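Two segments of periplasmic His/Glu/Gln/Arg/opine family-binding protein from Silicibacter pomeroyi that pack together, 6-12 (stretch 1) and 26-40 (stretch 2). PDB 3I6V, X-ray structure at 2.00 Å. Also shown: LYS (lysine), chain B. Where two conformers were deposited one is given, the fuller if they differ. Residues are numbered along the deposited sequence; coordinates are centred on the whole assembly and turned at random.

Stretch 1, residues 6-12: TVRMGTE
Stretch 2, residues 26-40: EVDGFERELGDELCK

Stretch 1 is a β-strand over residues 7-11. Stretch 2 begins with a short strand, 27-28, turns at Gly29 and runs as a helix from Phe30 through Lys40 and beyond. Strand 7-11 and the helix run nearly antiparallel, at 160° between their N-to-C directions, with axes 10.6 Å apart at closest approach. The register by CA atoms is Val7 to Cys39 at 8.4 Å, Met9 to Gly35 at 7.7 Å and Thr11 to Val27 at 8.2 Å. The strand is extended, with phi/psi of -90/114 at Met9 and -143/165 at Thr11. The helix stays near -63/-43.

The contact is mainly apolar, and no hydrogen bond crosses it. Together the stretches bury 234 Å². Alternation along the strand sends Val7, Met9 and Thr11 toward stretch 2. Val7 has chi1 p and places CG1 3.6 Å from Cys39 SG. Cys39 has chi1 m, and its compact thiol also lies 3.9 Å from Met9 SD. Met9 is m for all three chi angles. This folded chain brings Met9 CE to 3.9 Å from Gly35 CA.

Gly35 suits this place because it leaves the helix surface bare. A CB here would point toward the strand, 3.3 Å from Met9 CE, and would clash with Glu31 O at 2.9 Å. At the other end of the contact, Thr11 has chi1 t and turns its methyl to Val27, which is also chi1 t. Thr11 CG2 and Val27 CG1 are 3.8 Å apart. All six of these residues, Val7, Met9, Thr11, Val27, Gly35 and Cys39, are buried.

The polar approach is looser. Thr11 OG1 lies 4.1 Å from Glu31 OE1, and both atoms are hydrogen-bonded elsewhere in the structure. Glu31 has chi1 m and chi2 t.

Hydrogen bonds within stretch 2 shape its turn and helix. Gly29 is the N-cap residue. Its phi/psi of 112/179 calls for glycine, since a CB would be jammed against the preceding carbonyl O. Gly29 N donates to Asp28 OD1 at 2.7 Å. In the helix, Gly35 N donates to Glu31 O at 2.8 Å and Cys39 N to Gly35 O at 3.0 Å. Arg32, whose CB points away from the strand, donates from NH1 to Val27 O at 2.8 Å. Arg32 NE forms a salt bridge with Asp36 OD2 at 2.9 Å, one helical turn on.

Just past the strand, Glu12 has chi1 and chi2 both t. The bound lysine donates from NZ to Glu12 OE1 at 2.7 Å, pairing an amine with a carboxylate.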

# COMPACT_ATOMS: atom_id res chain seq x y z
N THR A 6 10.47 -16.91 15.13
CA THR A 6 10.47 -16.44 13.72
C THR A 6 9.13 -15.79 13.44
O THR A 6 8.07 -16.39 13.65
CB THR A 6 10.64 -17.61 12.72
OG1 THR A 6 11.75 -18.41 13.12
CG2 THR A 6 10.91 -17.10 11.30
N VAL A 7 9.18 -14.56 12.95
CA VAL A 7 7.96 -13.85 12.59
C VAL A 7 7.73 -13.97 11.08
O VAL A 7 8.60 -13.67 10.27
CB VAL A 7 7.96 -12.37 13.04
CG1 VAL A 7 9.11 -11.60 12.42
CG2 VAL A 7 6.62 -11.69 12.72
N ARG A 8 6.54 -14.43 10.71
CA ARG A 8 6.19 -14.53 9.31
C ARG A 8 5.59 -13.18 8.86
O ARG A 8 4.53 -12.75 9.35
CB ARG A 8 5.24 -15.71 9.13
CG ARG A 8 5.96 -17.11 9.26
CD ARG A 8 4.90 -18.21 9.38
NE ARG A 8 4.02 -17.82 10.48
CZ ARG A 8 2.80 -18.30 10.72
NH1 ARG A 8 2.10 -17.82 11.74
NH2 ARG A 8 2.29 -19.25 9.94
N MET A 9 6.33 -12.47 8.00
CA MET A 9 5.93 -11.16 7.50
C MET A 9 5.13 -11.35 6.22
O MET A 9 5.67 -11.84 5.22
CB MET A 9 7.18 -10.28 7.25
CG MET A 9 8.09 -10.15 8.50
SD MET A 9 7.56 -8.96 9.78
CE MET A 9 7.94 -7.47 8.96
N GLY A 10 3.84 -11.00 6.26
CA GLY A 10 2.95 -11.15 5.10
C GLY A 10 2.90 -9.88 4.24
O GLY A 10 2.71 -8.77 4.77
N THR A 11 3.03 -10.04 2.92
CA THR A 11 2.93 -8.95 1.99
C THR A 11 2.24 -9.41 0.71
O THR A 11 2.07 -10.64 0.48
CB THR A 11 4.31 -8.27 1.72
OG1 THR A 11 4.09 -7.00 1.10
CG2 THR A 11 5.25 -9.14 0.84
N GLU A 12 1.82 -8.43 -0.11
CA GLU A 12 1.10 -8.71 -1.33
C GLU A 12 2.06 -9.18 -2.46
O GLU A 12 1.70 -10.04 -3.24
CB GLU A 12 0.35 -7.47 -1.80
CG GLU A 12 -0.58 -7.70 -2.98
CD GLU A 12 -1.32 -6.41 -3.45
OE1 GLU A 12 -1.00 -5.29 -3.00
OE2 GLU A 12 -2.21 -6.54 -4.31
N GLU A 26 12.18 -13.36 -4.92
CA GLU A 26 12.26 -12.84 -3.55
C GLU A 26 11.40 -11.56 -3.38
O GLU A 26 11.34 -10.71 -4.28
CB GLU A 26 13.71 -12.52 -3.15
CG GLU A 26 14.72 -13.73 -3.26
CD GLU A 26 14.29 -15.01 -2.48
OE1 GLU A 26 13.76 -14.89 -1.35
OE2 GLU A 26 14.50 -16.15 -2.99
N VAL A 27 10.79 -11.42 -2.20
CA VAL A 27 10.10 -10.18 -1.84
C VAL A 27 11.12 -9.03 -1.85
O VAL A 27 12.21 -9.17 -1.31
CB VAL A 27 9.46 -10.34 -0.40
CG1 VAL A 27 9.02 -9.00 0.14
CG2 VAL A 27 8.29 -11.27 -0.48
N ASP A 28 10.74 -7.90 -2.43
CA ASP A 28 11.62 -6.78 -2.60
C ASP A 28 10.78 -5.51 -2.43
O ASP A 28 9.57 -5.59 -2.27
CB ASP A 28 12.19 -6.83 -4.05
CG ASP A 28 13.54 -6.15 -4.19
OD1 ASP A 28 13.83 -5.17 -3.45
OD2 ASP A 28 14.32 -6.57 -5.11
N GLY A 29 11.42 -4.36 -2.45
CA GLY A 29 10.69 -3.11 -2.31
C GLY A 29 10.98 -2.39 -1.01
O GLY A 29 11.76 -2.85 -0.18
N PHE A 30 10.36 -1.23 -0.84
CA PHE A 30 10.49 -0.43 0.38
C PHE A 30 10.26 -1.26 1.64
O PHE A 30 11.05 -1.21 2.60
CB PHE A 30 9.50 0.75 0.33
CG PHE A 30 9.43 1.52 1.61
CD1 PHE A 30 10.47 2.39 1.97
CD2 PHE A 30 8.34 1.38 2.47
CE1 PHE A 30 10.42 3.12 3.15
CE2 PHE A 30 8.27 2.10 3.67
CZ PHE A 30 9.30 2.96 4.02
N GLU A 31 9.19 -2.03 1.61
CA GLU A 31 8.76 -2.80 2.74
C GLU A 31 9.62 -4.01 3.05
O GLU A 31 9.65 -4.45 4.19
CB GLU A 31 7.27 -3.19 2.58
CG GLU A 31 6.43 -1.91 2.72
CD GLU A 31 4.96 -2.09 2.38
OE1 GLU A 31 4.63 -2.92 1.49
OE2 GLU A 31 4.13 -1.38 3.01
N ARG A 32 10.32 -4.54 2.04
CA ARG A 32 11.30 -5.59 2.30
C ARG A 32 12.41 -4.99 3.15
O ARG A 32 12.80 -5.56 4.16
CB ARG A 32 11.95 -6.14 1.00
CG ARG A 32 13.14 -7.09 1.27
CD ARG A 32 12.58 -8.33 1.97
NE ARG A 32 13.55 -9.30 2.49
CZ ARG A 32 13.82 -10.47 1.90
NH1 ARG A 32 13.25 -10.78 0.73
NH2 ARG A 32 14.68 -11.32 2.47
N GLU A 33 12.95 -3.87 2.69
CA GLU A 33 14.04 -3.23 3.42
C GLU A 33 13.58 -2.78 4.81
O GLU A 33 14.30 -2.95 5.82
CB GLU A 33 14.56 -2.03 2.64
CG GLU A 33 15.88 -1.55 3.18
CD GLU A 33 16.39 -0.29 2.52
OE1 GLU A 33 16.03 -0.01 1.35
OE2 GLU A 33 17.17 0.43 3.17
N LEU A 34 12.40 -2.19 4.86
CA LEU A 34 11.88 -1.72 6.15
C LEU A 34 11.65 -2.88 7.09
O LEU A 34 12.15 -2.88 8.21
CB LEU A 34 10.60 -0.90 5.95
CG LEU A 34 9.92 -0.47 7.27
CD1 LEU A 34 10.80 0.55 8.03
CD2 LEU A 34 8.58 0.11 6.94
N GLY A 35 10.91 -3.88 6.64
CA GLY A 35 10.57 -5.02 7.45
C GLY A 35 11.80 -5.73 8.02
O GLY A 35 11.82 -6.09 9.22
N ASP A 36 12.81 -5.94 7.17
CA ASP A 36 14.07 -6.55 7.63
C ASP A 36 14.73 -5.70 8.70
O ASP A 36 15.23 -6.24 9.70
CB ASP A 36 15.07 -6.76 6.48
CG ASP A 36 14.64 -7.86 5.51
OD1 ASP A 36 13.78 -8.73 5.87
OD2 ASP A 36 15.21 -7.88 4.40
N GLU A 37 14.77 -4.39 8.49
CA GLU A 37 15.43 -3.52 9.47
C GLU A 37 14.62 -3.44 10.80
O GLU A 37 15.19 -3.39 11.90
CB GLU A 37 15.67 -2.13 8.91
CG GLU A 37 16.30 -1.14 9.91
CD GLU A 37 17.73 -1.55 10.33
OE1 GLU A 37 18.35 -2.42 9.69
OE2 GLU A 37 18.23 -1.00 11.32
N LEU A 38 13.29 -3.46 10.69
CA LEU A 38 12.47 -3.49 11.91
C LEU A 38 12.72 -4.76 12.71
O LEU A 38 12.87 -4.69 13.93
CB LEU A 38 10.97 -3.32 11.63
CG LEU A 38 10.57 -1.98 11.06
CD1 LEU A 38 9.06 -2.04 10.66
CD2 LEU A 38 10.81 -0.84 12.07
N CYS A 39 12.73 -5.91 12.04
CA CYS A 39 12.96 -7.16 12.73
C CYS A 39 14.35 -7.21 13.35
O CYS A 39 14.53 -7.77 14.42
CB CYS A 39 12.80 -8.34 11.78
SG CYS A 39 11.07 -8.73 11.35
N LYS A 40 15.34 -6.66 12.66
CA LYS A 40 16.70 -6.62 13.19
C LYS A 40 16.71 -5.80 14.50
O LYS A 40 17.29 -6.23 15.49
CB LYS A 40 17.66 -6.01 12.18
CG LYS A 40 19.11 -5.92 12.67
CD LYS A 40 19.97 -5.20 11.65
CE LYS A 40 21.48 -5.43 11.95
NZ LYS A 40 22.26 -4.50 11.12
N LYS B . -3.39 2.29 1.10
CA LYS B . -4.64 1.85 0.39
C LYS B . -5.49 0.98 1.29
O LYS B . -5.03 0.61 2.37
CB LYS B . -4.29 1.09 -0.91
CG LYS B . -3.59 -0.26 -0.70
CD LYS B . -3.22 -0.89 -2.09
CE LYS B . -2.58 -2.31 -1.97
NZ LYS B . -2.14 -2.82 -3.37
OXT LYS B . -6.65 0.61 0.93